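Local coordinates for protein polyketide synthase (Lyngbya majuscula 19L, PDB 3QIT) that probably releases the finished polyketide chain in curacin A biosynthesis, acting as a decarboxylating thioesterase that forms a terminal alkene, at residues 234-239 against 260-265; 125-130 against 267-272; 96-101 against 119-124. All blocks are in the same frame, centred on the assembly; numbering follows the deposited sequence.

All three contacts lie on one sheet, in which strands 97-102, 120-126, 234-239 and 261-265 run side by side in that order. Interaction 3 joins the first pair and interaction 1 the last, their centres about 14 Å apart. Interaction 2 joins the end of strand 120-126 to the loop 267-270 and the start of helix 271-274, its centre about 9 Å from that of interaction 1 and 17 Å from that of interaction 3. Backbone bonds tie it to both: Leu125 N lies 2.8 Å from Thr235 O, and Val126 N 2.9 Å from Gly101 O. Glu122 OE2 bridges interactions 3 and 1, 2.8 Å from Lys261 NZ. Interaction 2 carries Glu127 and His269, which with Ser103 are consistent with a Ser-His-Glu triad.

Interaction 1 of 3, residues 234-239 against 260-265; sequences TTLVYG and AKRVFL
Val237 and Val263 form the apolar centre, running alongside each other in the same direction, with CG2 of Val237 3.9 Å from CG1 of Val263. That CG1 is wedged between the backbone N and the carbonyl carbon (chi1 72°). The other branch, Val237 CG1, meets Leu265 CD1 at 3.8 Å. On the opposite face of the sheet Tyr238 and Phe264 run alongside each other, their rings inclined by 30° and slid apart with centroids 5.3 Å apart. The overlap is therefore slight, and the closest approach of the two side chains is Tyr238 CB to Phe264 CD2 at 3.7 Å. Farther out on this face, Leu236 CD1 rests on Ala260 CB at 3.8 Å. Five backbone hydrogen bonds between the strands, from Lys261 N to Thr234 O through to Leu265 N to Tyr238 O, fix a parallel register; the strand axes diverge by only 21°. At the polar edge Lys261 bends at chi3 and chi4, so that NZ makes a weak bond to Thr234 O at 3.3 Å, while its salt bridge and the bond of Thr235 OG1 both go to Glu122 OE2. With helix 247-256 as the connection, the pair forms a beta-alpha-beta unit at the margin of the alpha/beta hydrolase sheet.

Interaction 2 of 3, residues 125-130 against 267-272; sequences LVELPL and GGHNLH
A bend at chi2 of Glu127 (-82°) turns its carboxylate back toward the loop 267-270, while CG of His269, anti to the backbone N, swings the imidazole out to meet it. Glu127 itself sits in the left-handed backbone region, just where strand 120-126 has ended. The result is a hydrogen bond from His269 ND1 to Glu127 OE1 of 2.8 Å with an N-H...O angle of 165°. OE1 lies close to the ring plane at the imidazole edge and accepts the N-H through its anti lone pair; carboxylate and ring planes stand 75° apart, so the two groups cross rather than lie coplanar. Beside the bond, Glu127 CB comes within 3.7 Å of His269 CE1, and Glu127 CG within 3.4 Å of His269 O. Further bonds grip the carboxylate, from Ser242 OG at OE1 and Gly239 N at OE2, and hold its orientation. Such a buried negative charge would be expected to stabilise a protonated imidazole, consistent with the charge relay of a Ser-His-Glu triad in which His269 touches Ser103. A small apolar contact accompanies the polar one: Val126 CG1 meets Leu271 CD1 at 3.8 Å. Val126 closes strand 120-126 between strands 97-102 and 234-239, Leu125 packs on helix 104-115, and Leu271, also against Val237, opens helix 271-274.

Interaction 3 of 3, residues 96-101 against 119-124; sequences PLLLVG and KIKELI
Pro96 opens the segment with its CB beside the backbone of Lys121. Next, Leu97 N donates to Lys119 O at 2.9 Å, and Leu97 O accepts from Lys121 N at 2.7 Å. Both donors stand above the carbonyl planes, by about 30°, as the chain turns a corner at Lys121. The register then slips by one residue, a beta bulge: Glu122 N is left 3.7 Å from Leu97 O and has no partner in the model. The crowded chi1 of Leu97 (49°) directs CD1 onto Ile120 CD1. Regular parallel pairing resumes with Leu98 opposite Glu122, and on the other face Leu98 CD2 lies 3.6 Å from Glu122 CB. Leu99 N reaches Glu122 O at 3.0 Å in an almost straight bond (175°), its O accepts from Ile124 N, and its CD2 lies 3.8 Å from Leu123 CD1. Val100 runs alongside Ile124, with Val100 CG2 3.9 Å from Ile124 CD1. Gly101 N adds a bond to Ile124 O at 3.1 Å, the last of this segment pair. Helix 104-115, which links the two strands in a beta-alpha-beta unit, covers the Leu99 and Leu123 face; Ile283 of helix 276-284 packs on Leu98, Val100 and Ile124, and strand 28-32 pairs with the other edge of strand 97-102.

Interaction 1 of 3, residues 234-239 against 260-265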
loop_
_atom_site.group_PDB
_atom_site.type_symbol
_atom_site.label_atom_id
_atom_site.label_comp_id
_atom_site.label_asym_id
_atom_site.label_seq_id
_atom_site.Cartn_x
_atom_site.Cartn_y
_atom_site.Cartn_z
ATOM N N THR B 234 -15.081 -23.561 -9.530
ATOM C CA THR B 234 -14.861 -22.290 -10.229
ATOM C C THR B 234 -15.489 -22.328 -11.610
ATOM O O THR B 234 -15.478 -23.369 -12.241
ATOM C CB THR B 234 -13.339 -21.988 -10.338
ATOM O OG1 THR B 234 -12.792 -21.880 -9.018
ATOM C CG2 THR B 234 -13.085 -20.665 -11.101
ATOM N N THR B 235 -16.072 -21.201 -12.034
ATOM C CA THR B 235 -16.564 -21.023 -13.390
ATOM C C THR B 235 -15.917 -19.789 -13.989
ATOM O O THR B 235 -16.051 -18.677 -13.421
ATOM C CB THR B 235 -18.087 -20.826 -13.388
ATOM O OG1 THR B 235 -18.692 -21.981 -12.792
ATOM C CG2 THR B 235 -18.628 -20.647 -14.814
ATOM N N LEU B 236 -15.204 -20.003 -15.104
ATOM C CA LEU B 236 -14.648 -18.917 -15.910
ATOM C C LEU B 236 -15.674 -18.469 -16.944
ATOM O O LEU B 236 -16.112 -19.267 -17.784
ATOM C CB LEU B 236 -13.333 -19.344 -16.589
ATOM C CG LEU B 236 -12.178 -19.692 -15.655
ATOM C CD1 LEU B 236 -11.096 -20.539 -16.368
ATOM C CD2 LEU B 236 -11.553 -18.394 -15.049
ATOM N N VAL B 237 -16.060 -17.197 -16.888
ATOM C CA VAL B 237 -17.071 -16.672 -17.797
ATOM C C VAL B 237 -16.452 -15.652 -18.740
ATOM O O VAL B 237 -15.815 -14.698 -18.295
ATOM C CB VAL B 237 -18.240 -16.037 -17.027
ATOM C CG1 VAL B 237 -19.376 -15.622 -17.976
ATOM C CG2 VAL B 237 -18.719 -16.970 -15.916
ATOM N N TYR B 238 -16.644 -15.848 -20.041
ATOM C CA TYR B 238 -16.089 -14.911 -21.031
ATOM C C TYR B 238 -17.130 -14.407 -21.992
ATOM O O TYR B 238 -18.123 -15.088 -22.268
ATOM C CB TYR B 238 -15.002 -15.577 -21.861
ATOM C CG TYR B 238 -13.921 -16.254 -21.076
ATOM C CD1 TYR B 238 -12.855 -15.515 -20.529
ATOM C CD2 TYR B 238 -13.922 -17.633 -20.912
ATOM C CE1 TYR B 238 -11.821 -16.155 -19.817
ATOM C CE2 TYR B 238 -12.911 -18.277 -20.191
ATOM C CZ TYR B 238 -11.860 -17.533 -19.655
ATOM O OH TYR B 238 -10.866 -18.184 -18.961
ATOM N N GLY B 239 -16.900 -13.202 -22.505
ATOM C CA GLY B 239 -17.725 -12.658 -23.575
ATOM C C GLY B 239 -17.227 -13.179 -24.921
ATOM O O GLY B 239 -16.031 -13.145 -25.218
ATOM N N ALA B 260 -11.669 -25.810 -13.528
ATOM C CA ALA B 260 -12.673 -24.754 -13.764
ATOM C C ALA B 260 -13.612 -25.094 -14.914
ATOM O O ALA B 260 -13.188 -25.587 -15.965
ATOM C CB ALA B 260 -12.002 -23.412 -14.023
ATOM N N LYS B 261 -14.891 -24.816 -14.697
ATOM C CA LYS B 261 -15.864 -24.838 -15.770
ATOM C C LYS B 261 -15.657 -23.585 -16.603
ATOM O O LYS B 261 -15.154 -22.586 -16.095
ATOM C CB LYS B 261 -17.262 -24.828 -15.183
ATOM C CG LYS B 261 -17.541 -26.036 -14.302
ATOM C CD LYS B 261 -18.813 -25.815 -13.533
ATOM C CE LYS B 261 -18.682 -26.291 -12.101
ATOM N NZ LYS B 261 -17.924 -25.333 -11.232
ATOM N N ARG B 262 -15.995 -23.643 -17.885
ATOM C CA ARG B 262 -15.773 -22.490 -18.779
ATOM C C ARG B 262 -17.012 -22.207 -19.585
ATOM O O ARG B 262 -17.636 -23.133 -20.128
ATOM C CB ARG B 262 -14.571 -22.757 -19.702
ATOM C CG ARG B 262 -13.259 -22.899 -18.919
ATOM C CD ARG B 262 -12.104 -23.477 -19.738
ATOM N NE ARG B 262 -12.220 -23.223 -21.164
ATOM C CZ ARG B 262 -12.444 -24.155 -22.090
ATOM N NH1 ARG B 262 -12.525 -23.787 -23.350
ATOM N NH2 ARG B 262 -12.571 -25.445 -21.776
ATOM N N VAL B 263 -17.386 -20.936 -19.674
ATOM C CA VAL B 263 -18.579 -20.590 -20.433
ATOM C C VAL B 263 -18.411 -19.304 -21.233
ATOM O O VAL B 263 -17.759 -18.336 -20.784
ATOM C CB VAL B 263 -19.864 -20.619 -19.550
ATOM C CG1 VAL B 263 -19.904 -19.477 -18.600
ATOM C CG2 VAL B 263 -21.152 -20.672 -20.414
ATOM N N PHE B 264 -18.980 -19.306 -22.433
ATOM C CA PHE B 264 -18.984 -18.105 -23.254
ATOM C C PHE B 264 -20.389 -17.561 -23.382
ATOM O O PHE B 264 -21.288 -18.245 -23.878
ATOM C CB PHE B 264 -18.356 -18.395 -24.628
ATOM C CG PHE B 264 -16.900 -18.754 -24.546
ATOM C CD1 PHE B 264 -16.495 -20.062 -24.240
ATOM C CD2 PHE B 264 -15.925 -17.777 -24.723
ATOM C CE1 PHE B 264 -15.135 -20.387 -24.145
ATOM C CE2 PHE B 264 -14.565 -18.092 -24.634
ATOM C CZ PHE B 264 -14.169 -19.398 -24.342
ATOM N N LEU B 265 -20.563 -16.323 -22.940
ATOM C CA LEU B 265 -21.843 -15.645 -23.008
ATOM C C LEU B 265 -21.821 -14.712 -24.203
ATOM O O LEU B 265 -20.749 -14.342 -24.694
ATOM C CB LEU B 265 -22.093 -14.843 -21.727
ATOM C CG LEU B 265 -22.296 -15.605 -20.406
ATOM C CD1 LEU B 265 -22.798 -14.657 -19.287
ATOM C CD2 LEU B 265 -23.240 -16.796 -20.601
#

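Interaction 2 of 3, residues 125-130 against 267-272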
loop_
_atom_site.group_PDB
_atom_site.type_symbol
_atom_site.label_atom_id
_atom_site.label_comp_id
_atom_site.label_asym_id
_atom_site.label_seq_id
_atom_site.Cartn_x
_atom_site.Cartn_y
_atom_site.Cartn_z
ATOM N N LEU B 125 -15.916 -16.154 -12.157
ATOM C CA LEU B 125 -14.918 -15.177 -12.601
ATOM C C LEU B 125 -15.309 -14.648 -13.964
ATOM O O LEU B 125 -15.196 -15.355 -14.958
ATOM C CB LEU B 125 -13.517 -15.829 -12.628
ATOM C CG LEU B 125 -13.135 -16.402 -11.264
ATOM C CD1 LEU B 125 -11.820 -17.175 -11.383
ATOM C CD2 LEU B 125 -13.024 -15.283 -10.214
ATOM N N VAL B 126 -15.826 -13.418 -13.997
ATOM C CA VAL B 126 -16.326 -12.862 -15.253
ATOM C C VAL B 126 -15.254 -11.980 -15.845
ATOM O O VAL B 126 -14.843 -10.994 -15.217
ATOM C CB VAL B 126 -17.619 -12.045 -15.044
ATOM C CG1 VAL B 126 -18.192 -11.571 -16.389
ATOM C CG2 VAL B 126 -18.659 -12.911 -14.336
ATOM N N GLU B 127 -14.760 -12.381 -17.018
ATOM C CA GLU B 127 -13.713 -11.634 -17.736
ATOM C C GLU B 127 -12.462 -11.428 -16.891
ATOM O O GLU B 127 -12.008 -10.294 -16.640
ATOM C CB GLU B 127 -14.281 -10.325 -18.281
ATOM C CG GLU B 127 -15.219 -10.575 -19.481
ATOM C CD GLU B 127 -14.449 -10.744 -20.770
ATOM O OE1 GLU B 127 -13.698 -9.792 -21.117
ATOM O OE2 GLU B 127 -14.568 -11.813 -21.430
ATOM N N LEU B 128 -11.891 -12.547 -16.465
ATOM C CA LEU B 128 -10.682 -12.554 -15.661
ATOM C C LEU B 128 -9.502 -12.132 -16.517
ATOM O O LEU B 128 -9.262 -12.722 -17.553
ATOM C CB LEU B 128 -10.441 -13.968 -15.105
ATOM C CG LEU B 128 -9.188 -14.098 -14.239
ATOM C CD1 LEU B 128 -9.420 -13.489 -12.838
ATOM C CD2 LEU B 128 -8.762 -15.573 -14.165
ATOM N N PRO B 129 -8.777 -11.078 -16.091
ATOM C CA PRO B 129 -7.575 -10.708 -16.866
ATOM C C PRO B 129 -6.356 -11.536 -16.462
ATOM O O PRO B 129 -6.379 -12.241 -15.453
ATOM C CB PRO B 129 -7.376 -9.223 -16.526
ATOM C CG PRO B 129 -8.176 -8.965 -15.265
ATOM C CD PRO B 129 -9.064 -10.156 -14.978
ATOM N N LEU B 130 -5.303 -11.478 -17.268
ATOM C CA LEU B 130 -4.025 -12.025 -16.858
ATOM C C LEU B 130 -3.035 -10.874 -16.981
ATOM O O LEU B 130 -3.136 -10.084 -17.931
ATOM C CB LEU B 130 -3.595 -13.171 -17.772
ATOM C CG LEU B 130 -4.145 -14.582 -17.566
ATOM C CD1 LEU B 130 -3.400 -15.564 -18.492
ATOM C CD2 LEU B 130 -4.028 -15.019 -16.109
ATOM N N GLY B 267 -21.714 -11.490 -25.696
ATOM C CA GLY B 267 -21.405 -10.109 -25.370
ATOM C C GLY B 267 -19.916 -9.849 -25.335
ATOM O O GLY B 267 -19.106 -10.748 -25.587
ATOM N N GLY B 268 -19.556 -8.609 -25.023
ATOM C CA GLY B 268 -18.150 -8.202 -24.944
ATOM C C GLY B 268 -17.609 -8.270 -23.521
ATOM O O GLY B 268 -17.952 -9.171 -22.770
ATOM N N HIS B 269 -16.723 -7.334 -23.175
ATOM C CA HIS B 269 -16.085 -7.341 -21.872
ATOM C C HIS B 269 -17.086 -7.100 -20.750
ATOM O O HIS B 269 -16.965 -7.671 -19.649
ATOM C CB HIS B 269 -14.992 -6.265 -21.832
ATOM C CG HIS B 269 -14.301 -6.164 -20.510
ATOM N ND1 HIS B 269 -13.586 -7.212 -19.964
ATOM C CD2 HIS B 269 -14.200 -5.138 -19.634
ATOM C CE1 HIS B 269 -13.091 -6.836 -18.796
ATOM N NE2 HIS B 269 -13.438 -5.581 -18.579
ATOM N N ASN B 270 -18.082 -6.271 -21.037
ATOM C CA ASN B 270 -18.974 -5.794 -19.988
ATOM C C ASN B 270 -20.227 -6.643 -19.844
ATOM O O ASN B 270 -21.355 -6.176 -20.022
ATOM C CB ASN B 270 -19.274 -4.323 -20.237
ATOM C CG ASN B 270 -18.058 -3.468 -20.003
ATOM O OD1 ASN B 270 -17.458 -3.512 -18.919
ATOM N ND2 ASN B 270 -17.664 -2.714 -21.015
ATOM N N LEU B 271 -20.006 -7.905 -19.498
ATOM C CA LEU B 271 -21.080 -8.902 -19.453
ATOM C C LEU B 271 -22.135 -8.628 -18.387
ATOM O O LEU B 271 -23.291 -9.031 -18.524
ATOM C CB LEU B 271 -20.492 -10.302 -19.261
ATOM C CG LEU B 271 -19.738 -10.936 -20.435
ATOM C CD1 LEU B 271 -19.192 -12.305 -20.022
ATOM C CD2 LEU B 271 -20.609 -11.068 -21.686
ATOM N N HIS B 272 -21.753 -7.932 -17.319
ATOM C CA HIS B 272 -22.715 -7.555 -16.293
ATOM C C HIS B 272 -23.800 -6.629 -16.837
ATOM O O HIS B 272 -24.875 -6.511 -16.240
ATOM C CB HIS B 272 -21.998 -6.933 -15.074
ATOM C CG HIS B 272 -21.196 -5.715 -15.397
ATOM N ND1 HIS B 272 -20.247 -5.692 -16.399
ATOM C CD2 HIS B 272 -21.182 -4.482 -14.839
ATOM C CE1 HIS B 272 -19.694 -4.494 -16.449
ATOM N NE2 HIS B 272 -20.245 -3.744 -15.511
#

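Interaction 3 of 3, residues 96-101 against 119-124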
loop_
_atom_site.group_PDB
_atom_site.type_symbol
_atom_site.label_atom_id
_atom_site.label_comp_id
_atom_site.label_asym_id
_atom_site.label_seq_id
_atom_site.Cartn_x
_atom_site.Cartn_y
_atom_site.Cartn_z
ATOM N N PRO B 96 -20.933 -20.753 3.452
ATOM C CA PRO B 96 -20.273 -20.582 2.151
ATOM C C PRO B 96 -21.173 -19.867 1.141
ATOM O O PRO B 96 -22.363 -20.206 1.004
ATOM C CB PRO B 96 -19.983 -22.016 1.698
ATOM C CG PRO B 96 -19.829 -22.786 3.004
ATOM C CD PRO B 96 -20.857 -22.151 3.936
ATOM N N LEU B 97 -20.609 -18.873 0.451
ATOM C CA LEU B 97 -21.416 -17.995 -0.396
ATOM C C LEU B 97 -20.956 -18.073 -1.853
ATOM O O LEU B 97 -19.919 -18.675 -2.167
ATOM C CB LEU B 97 -21.369 -16.540 0.118
ATOM C CG LEU B 97 -20.021 -15.879 0.459
ATOM C CD1 LEU B 97 -19.180 -15.586 -0.789
ATOM C CD2 LEU B 97 -20.257 -14.606 1.217
ATOM N N LEU B 98 -21.738 -17.464 -2.734
ATOM C CA LEU B 98 -21.389 -17.400 -4.148
ATOM C C LEU B 98 -20.621 -16.105 -4.341
ATOM O O LEU B 98 -21.110 -15.056 -3.952
ATOM C CB LEU B 98 -22.665 -17.416 -4.992
ATOM C CG LEU B 98 -23.493 -18.701 -4.905
ATOM C CD1 LEU B 98 -24.867 -18.523 -5.561
ATOM C CD2 LEU B 98 -22.741 -19.903 -5.507
ATOM N N LEU B 99 -19.400 -16.196 -4.872
ATOM C CA LEU B 99 -18.546 -15.026 -5.062
ATOM C C LEU B 99 -18.386 -14.772 -6.553
ATOM O O LEU B 99 -17.933 -15.649 -7.274
ATOM C CB LEU B 99 -17.168 -15.255 -4.426
ATOM C CG LEU B 99 -16.152 -14.111 -4.543
ATOM C CD1 LEU B 99 -16.677 -12.795 -3.963
ATOM C CD2 LEU B 99 -14.865 -14.542 -3.838
ATOM N N VAL B 100 -18.730 -13.561 -6.994
ATOM C CA VAL B 100 -18.737 -13.218 -8.414
ATOM C C VAL B 100 -17.873 -11.965 -8.552
ATOM O O VAL B 100 -17.986 -11.037 -7.741
ATOM C CB VAL B 100 -20.150 -12.878 -8.893
ATOM C CG1 VAL B 100 -20.143 -12.655 -10.425
ATOM C CG2 VAL B 100 -21.121 -14.013 -8.505
ATOM N N GLY B 101 -17.013 -11.914 -9.558
ATOM C CA GLY B 101 -16.173 -10.713 -9.760
ATOM C C GLY B 101 -16.077 -10.431 -11.229
ATOM O O GLY B 101 -16.119 -11.365 -12.026
ATOM N N LYS B 119 -14.972 -20.323 2.815
ATOM C CA LYS B 119 -16.067 -19.368 2.774
ATOM C C LYS B 119 -16.798 -19.311 1.430
ATOM O O LYS B 119 -17.835 -18.657 1.318
ATOM C CB LYS B 119 -15.561 -17.980 3.191
ATOM C CG LYS B 119 -15.114 -17.973 4.669
ATOM C CD LYS B 119 -14.605 -16.617 5.141
ATOM C CE LYS B 119 -13.987 -16.701 6.536
ATOM N NZ LYS B 119 -14.969 -17.115 7.582
ATOM N N ILE B 120 -16.277 -20.006 0.431
ATOM C CA ILE B 120 -16.745 -19.799 -0.955
ATOM C C ILE B 120 -17.348 -21.076 -1.516
ATOM O O ILE B 120 -16.642 -22.076 -1.711
ATOM C CB ILE B 120 -15.614 -19.334 -1.914
ATOM C CG1 ILE B 120 -14.774 -18.155 -1.356
ATOM C CG2 ILE B 120 -16.183 -19.001 -3.312
ATOM C CD1 ILE B 120 -15.561 -16.924 -0.882
ATOM N N LYS B 121 -18.651 -21.047 -1.780
ATOM C CA LYS B 121 -19.346 -22.215 -2.355
ATOM C C LYS B 121 -18.972 -22.389 -3.829
ATOM O O LYS B 121 -18.663 -23.507 -4.284
ATOM C CB LYS B 121 -20.869 -22.043 -2.197
ATOM C CG LYS B 121 -21.742 -23.105 -2.857
ATOM C CD LYS B 121 -23.211 -22.658 -2.781
ATOM C CE LYS B 121 -24.184 -23.838 -2.850
ATOM N NZ LYS B 121 -24.183 -24.518 -4.159
ATOM N N GLU B 122 -19.012 -21.288 -4.576
ATOM C CA GLU B 122 -18.627 -21.278 -5.997
ATOM C C GLU B 122 -18.011 -19.929 -6.319
ATOM O O GLU B 122 -18.482 -18.906 -5.843
ATOM C CB GLU B 122 -19.834 -21.513 -6.918
ATOM C CG GLU B 122 -19.514 -21.458 -8.447
ATOM C CD GLU B 122 -19.101 -22.812 -9.042
ATOM O OE1 GLU B 122 -19.455 -23.853 -8.451
ATOM O OE2 GLU B 122 -18.445 -22.839 -10.108
ATOM N N LEU B 123 -16.961 -19.958 -7.129
ATOM C CA LEU B 123 -16.254 -18.767 -7.567
ATOM C C LEU B 123 -16.582 -18.537 -9.028
ATOM O O LEU B 123 -16.296 -19.394 -9.868
ATOM C CB LEU B 123 -14.754 -18.991 -7.401
ATOM C CG LEU B 123 -13.811 -17.862 -7.769
ATOM C CD1 LEU B 123 -14.020 -16.601 -6.864
ATOM C CD2 LEU B 123 -12.334 -18.358 -7.701
ATOM N N ILE B 124 -17.175 -17.385 -9.331
ATOM C CA ILE B 124 -17.622 -17.073 -10.699
ATOM C C ILE B 124 -16.783 -15.888 -11.175
ATOM O O ILE B 124 -16.906 -14.772 -10.639
ATOM C CB ILE B 124 -19.134 -16.745 -10.744
ATOM C CG1 ILE B 124 -19.913 -17.986 -10.277
ATOM C CG2 ILE B 124 -19.552 -16.381 -12.182
ATOM C CD1 ILE B 124 -21.232 -17.705 -9.679
#